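Local atomic coordinates of tumour necrosis factor receptor (Ectromelia virus, PDB entry 3ON9), a protein that probably binds host tumour necrosis factor and chemokines outside cells to blunt immune defence, its C-terminal SECRET domain, the part given here, serving chemokine capture. Residues Ser5-Asn19 and Lys61-Gln75. Residues are numbered along the deposited sequence; the frame is centred on the assembly and turned at random.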
# COMPACT_ATOMS: atom_id res chain seq x y z
N SER A 5 1.38 18.75 -9.70
CA SER A 5 0.67 17.68 -9.00
C SER A 5 1.50 16.41 -8.99
O SER A 5 2.39 16.22 -9.81
CB SER A 5 -0.70 17.43 -9.66
OG SER A 5 -0.57 16.95 -10.99
N PHE A 6 1.21 15.52 -8.04
CA PHE A 6 1.95 14.25 -7.99
C PHE A 6 1.79 13.46 -9.29
O PHE A 6 0.74 13.52 -9.93
CB PHE A 6 1.56 13.42 -6.76
CG PHE A 6 0.12 12.95 -6.75
CD1 PHE A 6 -0.25 11.77 -7.38
CD2 PHE A 6 -0.85 13.67 -6.06
CE1 PHE A 6 -1.58 11.32 -7.35
CE2 PHE A 6 -2.17 13.23 -6.03
CZ PHE A 6 -2.53 12.05 -6.67
N ASN A 7 2.84 12.75 -9.68
CA ASN A 7 2.78 11.84 -10.82
C ASN A 7 3.14 10.42 -10.43
O ASN A 7 3.30 9.56 -11.28
CB ASN A 7 3.67 12.32 -11.99
CG ASN A 7 5.10 12.57 -11.58
OD1 ASN A 7 5.46 12.41 -10.42
ND2 ASN A 7 5.94 12.97 -12.53
N SER A 8 3.28 10.19 -9.12
CA SER A 8 3.74 8.90 -8.62
C SER A 8 2.98 8.55 -7.35
O SER A 8 2.86 9.38 -6.46
CB SER A 8 5.23 8.97 -8.29
OG SER A 8 5.68 7.78 -7.66
N ILE A 9 2.48 7.32 -7.26
CA ILE A 9 1.88 6.82 -6.02
C ILE A 9 2.56 5.51 -5.66
O ILE A 9 2.70 4.62 -6.50
CB ILE A 9 0.35 6.57 -6.11
CG1 ILE A 9 -0.37 7.74 -6.76
CG2 ILE A 9 -0.23 6.34 -4.71
CD1 ILE A 9 -1.88 7.51 -6.94
N ASP A 10 2.96 5.41 -4.40
CA ASP A 10 3.64 4.26 -3.84
C ASP A 10 2.80 3.82 -2.66
O ASP A 10 2.44 4.63 -1.81
CB ASP A 10 5.06 4.68 -3.42
CG ASP A 10 5.67 3.75 -2.38
OD1 ASP A 10 6.28 2.74 -2.77
OD2 ASP A 10 5.55 4.07 -1.17
N VAL A 11 2.44 2.54 -2.62
CA VAL A 11 1.72 1.98 -1.50
C VAL A 11 2.56 0.83 -0.96
O VAL A 11 2.94 -0.06 -1.71
CB VAL A 11 0.32 1.47 -1.92
CG1 VAL A 11 -0.39 0.83 -0.73
CG2 VAL A 11 -0.51 2.62 -2.48
N GLU A 12 2.87 0.87 0.34
CA GLU A 12 3.66 -0.17 0.99
C GLU A 12 2.89 -0.74 2.15
O GLU A 12 2.29 0.01 2.92
CB GLU A 12 4.97 0.40 1.54
CG GLU A 12 5.86 1.05 0.51
CD GLU A 12 6.87 1.99 1.14
OE1 GLU A 12 7.70 1.52 1.96
OE2 GLU A 12 6.83 3.19 0.83
N ILE A 13 2.93 -2.06 2.28
CA ILE A 13 2.30 -2.73 3.40
C ILE A 13 3.30 -3.71 4.02
O ILE A 13 3.72 -4.68 3.38
CB ILE A 13 1.01 -3.50 2.96
CG1 ILE A 13 0.08 -2.61 2.12
CG2 ILE A 13 0.27 -4.03 4.18
CD1 ILE A 13 0.28 -2.70 0.60
N ASN A 14 3.69 -3.47 5.28
CA ASN A 14 4.64 -4.35 5.95
C ASN A 14 3.92 -5.09 7.06
O ASN A 14 3.10 -4.51 7.76
CB ASN A 14 5.84 -3.55 6.47
CG ASN A 14 6.57 -2.86 5.34
OD1 ASN A 14 6.63 -3.37 4.22
ND2 ASN A 14 7.12 -1.67 5.61
N MET A 15 4.19 -6.39 7.20
CA MET A 15 3.34 -7.25 8.02
C MET A 15 4.13 -8.27 8.82
O MET A 15 5.12 -8.81 8.33
CB MET A 15 2.34 -8.00 7.12
CG MET A 15 1.45 -7.07 6.30
SD MET A 15 0.28 -7.98 5.26
CE MET A 15 1.39 -8.62 4.00
N TYR A 16 3.69 -8.53 10.04
CA TYR A 16 4.30 -9.57 10.86
C TYR A 16 3.25 -10.11 11.83
O TYR A 16 2.50 -9.35 12.41
CB TYR A 16 5.47 -8.99 11.66
CG TYR A 16 6.29 -10.05 12.36
CD1 TYR A 16 7.42 -10.58 11.76
CD2 TYR A 16 5.91 -10.53 13.60
CE1 TYR A 16 8.15 -11.58 12.38
CE2 TYR A 16 6.65 -11.52 14.23
CZ TYR A 16 7.77 -12.03 13.61
OH TYR A 16 8.50 -13.01 14.24
N PRO A 17 3.19 -11.44 11.99
CA PRO A 17 3.96 -12.46 11.27
C PRO A 17 3.19 -13.01 10.07
O PRO A 17 1.95 -13.08 10.12
CB PRO A 17 4.09 -13.59 12.29
CG PRO A 17 2.88 -13.42 13.21
CD PRO A 17 2.28 -12.05 12.98
N VAL A 18 3.90 -13.40 9.03
CA VAL A 18 3.27 -14.13 7.93
C VAL A 18 3.79 -15.56 7.92
O VAL A 18 4.93 -15.83 8.33
CB VAL A 18 3.46 -13.46 6.55
CG1 VAL A 18 2.82 -12.07 6.54
CG2 VAL A 18 4.93 -13.38 6.15
N ASN A 19 2.94 -16.48 7.47
CA ASN A 19 3.26 -17.89 7.44
C ASN A 19 3.41 -18.43 6.02
O ASN A 19 3.80 -19.58 5.84
CB ASN A 19 2.17 -18.68 8.14
CG ASN A 19 2.01 -18.29 9.58
OD1 ASN A 19 2.91 -18.50 10.40
ND2 ASN A 19 0.86 -17.70 9.91
N LYS A 61 9.35 -14.58 9.00
CA LYS A 61 7.91 -14.31 9.13
C LYS A 61 7.59 -12.85 8.87
O LYS A 61 6.48 -12.40 9.15
CB LYS A 61 7.40 -14.73 10.50
CG LYS A 61 7.51 -16.22 10.81
CD LYS A 61 6.98 -16.50 12.21
CE LYS A 61 6.80 -17.99 12.45
NZ LYS A 61 8.10 -18.67 12.71
N LEU A 62 8.56 -12.11 8.33
CA LEU A 62 8.42 -10.68 8.07
C LEU A 62 8.19 -10.43 6.59
O LEU A 62 8.99 -10.86 5.76
CB LEU A 62 9.68 -9.93 8.52
CG LEU A 62 9.77 -8.44 8.18
CD1 LEU A 62 8.70 -7.66 8.96
CD2 LEU A 62 11.16 -7.92 8.51
N ALA A 63 7.12 -9.72 6.26
CA ALA A 63 6.81 -9.43 4.86
C ALA A 63 6.85 -7.94 4.55
O ALA A 63 6.39 -7.12 5.34
CB ALA A 63 5.44 -9.99 4.51
N THR A 64 7.40 -7.60 3.39
CA THR A 64 7.18 -6.28 2.81
C THR A 64 6.42 -6.49 1.51
O THR A 64 6.66 -7.45 0.80
CB THR A 64 8.50 -5.50 2.57
OG1 THR A 64 8.19 -4.17 2.13
CG2 THR A 64 9.38 -6.18 1.54
N SER A 65 5.49 -5.59 1.22
CA SER A 65 4.65 -5.73 0.04
C SER A 65 4.23 -4.35 -0.43
O SER A 65 4.39 -3.38 0.29
CB SER A 65 3.42 -6.60 0.35
OG SER A 65 2.50 -5.94 1.22
N GLY A 66 3.71 -4.25 -1.65
CA GLY A 66 3.27 -2.94 -2.09
C GLY A 66 2.78 -2.91 -3.51
O GLY A 66 2.87 -3.92 -4.22
N PHE A 67 2.24 -1.76 -3.91
CA PHE A 67 1.83 -1.49 -5.28
C PHE A 67 2.41 -0.13 -5.67
O PHE A 67 2.54 0.75 -4.82
CB PHE A 67 0.31 -1.37 -5.40
CG PHE A 67 -0.48 -2.50 -4.78
CD1 PHE A 67 -1.06 -3.47 -5.59
CD2 PHE A 67 -0.68 -2.55 -3.40
CE1 PHE A 67 -1.81 -4.49 -5.04
CE2 PHE A 67 -1.43 -3.57 -2.84
CZ PHE A 67 -1.99 -4.55 -3.66
N PHE A 68 2.74 0.07 -6.94
CA PHE A 68 3.22 1.38 -7.36
C PHE A 68 2.82 1.71 -8.78
O PHE A 68 2.50 0.81 -9.57
CB PHE A 68 4.74 1.49 -7.20
CG PHE A 68 5.49 0.49 -8.01
CD1 PHE A 68 5.95 0.81 -9.28
CD2 PHE A 68 5.73 -0.78 -7.51
CE1 PHE A 68 6.65 -0.13 -10.04
CE2 PHE A 68 6.42 -1.72 -8.26
CZ PHE A 68 6.88 -1.39 -9.53
N THR A 69 2.83 2.99 -9.10
CA THR A 69 2.38 3.46 -10.40
C THR A 69 3.51 3.77 -11.34
O THR A 69 4.66 3.94 -10.95
CB THR A 69 1.58 4.78 -10.27
OG1 THR A 69 2.47 5.83 -9.85
CG2 THR A 69 0.47 4.63 -9.27
N ASN A 70 3.15 3.87 -12.61
CA ASN A 70 3.95 4.59 -13.58
C ASN A 70 4.14 6.01 -13.06
O ASN A 70 3.26 6.56 -12.41
CB ASN A 70 3.18 4.61 -14.90
CG ASN A 70 3.82 5.51 -15.93
OD1 ASN A 70 5.03 5.47 -16.14
ND2 ASN A 70 3.01 6.33 -16.59
N ASP A 71 5.30 6.61 -13.33
CA ASP A 71 5.54 7.96 -12.83
C ASP A 71 5.63 9.04 -13.91
O ASP A 71 6.22 10.09 -13.68
CB ASP A 71 6.77 7.98 -11.91
CG ASP A 71 8.02 7.46 -12.60
OD1 ASP A 71 9.06 7.34 -11.91
OD2 ASP A 71 7.97 7.17 -13.82
N LYS A 72 5.01 8.80 -15.07
CA LYS A 72 5.11 9.73 -16.19
C LYS A 72 3.90 10.65 -16.39
O LYS A 72 3.98 11.63 -17.13
CB LYS A 72 5.41 8.99 -17.49
CG LYS A 72 6.68 8.13 -17.44
CD LYS A 72 7.88 8.94 -16.98
CE LYS A 72 9.03 8.03 -16.53
NZ LYS A 72 10.02 8.75 -15.66
N VAL A 73 2.78 10.36 -15.73
CA VAL A 73 1.57 11.17 -15.90
C VAL A 73 1.18 11.83 -14.59
O VAL A 73 1.08 11.17 -13.56
CB VAL A 73 0.38 10.31 -16.38
CG1 VAL A 73 -0.82 11.20 -16.66
CG2 VAL A 73 0.77 9.48 -17.61
N HIS A 74 0.96 13.15 -14.63
CA HIS A 74 0.57 13.88 -13.43
C HIS A 74 -0.92 13.77 -13.14
O HIS A 74 -1.74 13.70 -14.06
CB HIS A 74 0.96 15.36 -13.53
CG HIS A 74 2.44 15.61 -13.50
ND1 HIS A 74 3.11 15.93 -12.34
CD2 HIS A 74 3.37 15.57 -14.48
CE1 HIS A 74 4.40 16.08 -12.61
NE2 HIS A 74 4.58 15.86 -13.90
N GLN A 75 -1.25 13.78 -11.85
CA GLN A 75 -2.64 13.78 -11.40
C GLN A 75 -3.43 14.95 -12.00
O GLN A 75 -2.98 16.11 -11.98
CB GLN A 75 -2.70 13.84 -9.87
CG GLN A 75 -4.11 13.96 -9.29
CD GLN A 75 -4.96 12.72 -9.52
OE1 GLN A 75 -4.47 11.59 -9.53
NE2 GLN A 75 -6.27 12.93 -9.68
O HOH W 1 5.80 13.35 -15.41
O HOH W 2 5.90 5.67 -9.21
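With chi1 at 70°, Ser-65 holds OG between its own backbone N and carbonyl carbon, placing it within bonding distance of Ile-13 O, to which it donates (2.8 Å from OG). A similar torsion in Thr-69 brings OG1 in front of Ile-9 N at 3.0 Å; this hydroxyl accepts that N-H almost straight and donates to Asn-70 O. Small hydroxyl residues suit both places because they stand in for, or reinforce, main-chain pairing: the bond from Ser-65 N to Ile-13 O is weak, bent to 124°.

Strands 8-16 and 62-69 run antiparallel, and between these two hydroxyls Gly-66 faces Glu-12, their CA atoms 4.2 Å apart; with no side chain, Gly-66 leaves room for Val-11 O, 2.9 Å from its CA. Val-11, Ile-13, Met-15, Ala-63, Ser-65 and Phe-67 lie on one face, where Met-15, Ser-65 and Phe-67 reach Ile-40 of strand 38-45 and Phe-67 also Leu-42; Ile-13 CD1 meets the edge of the Phe-67 ring at CE2 (3.9 Å).

Beyond the strands, His-74 sends ND1 to Ser-5 O (2.6 Å), with the acceptor in the ring plane, while Asn-7 stacks over one ring face, its amide 23° from parallel and its OD1 bonded to Thr-132 N. Gln-75 lays CB over the Phe-6 ring, 3.7 Å from the centroid, and its amide is held by Thr-48, Asp-46 and Thr-79. Strand 8-16 is the central strand and 62-69 its neighbour in a five-stranded antiparallel sheet, one layer of the beta-sandwich of the SECRET domain.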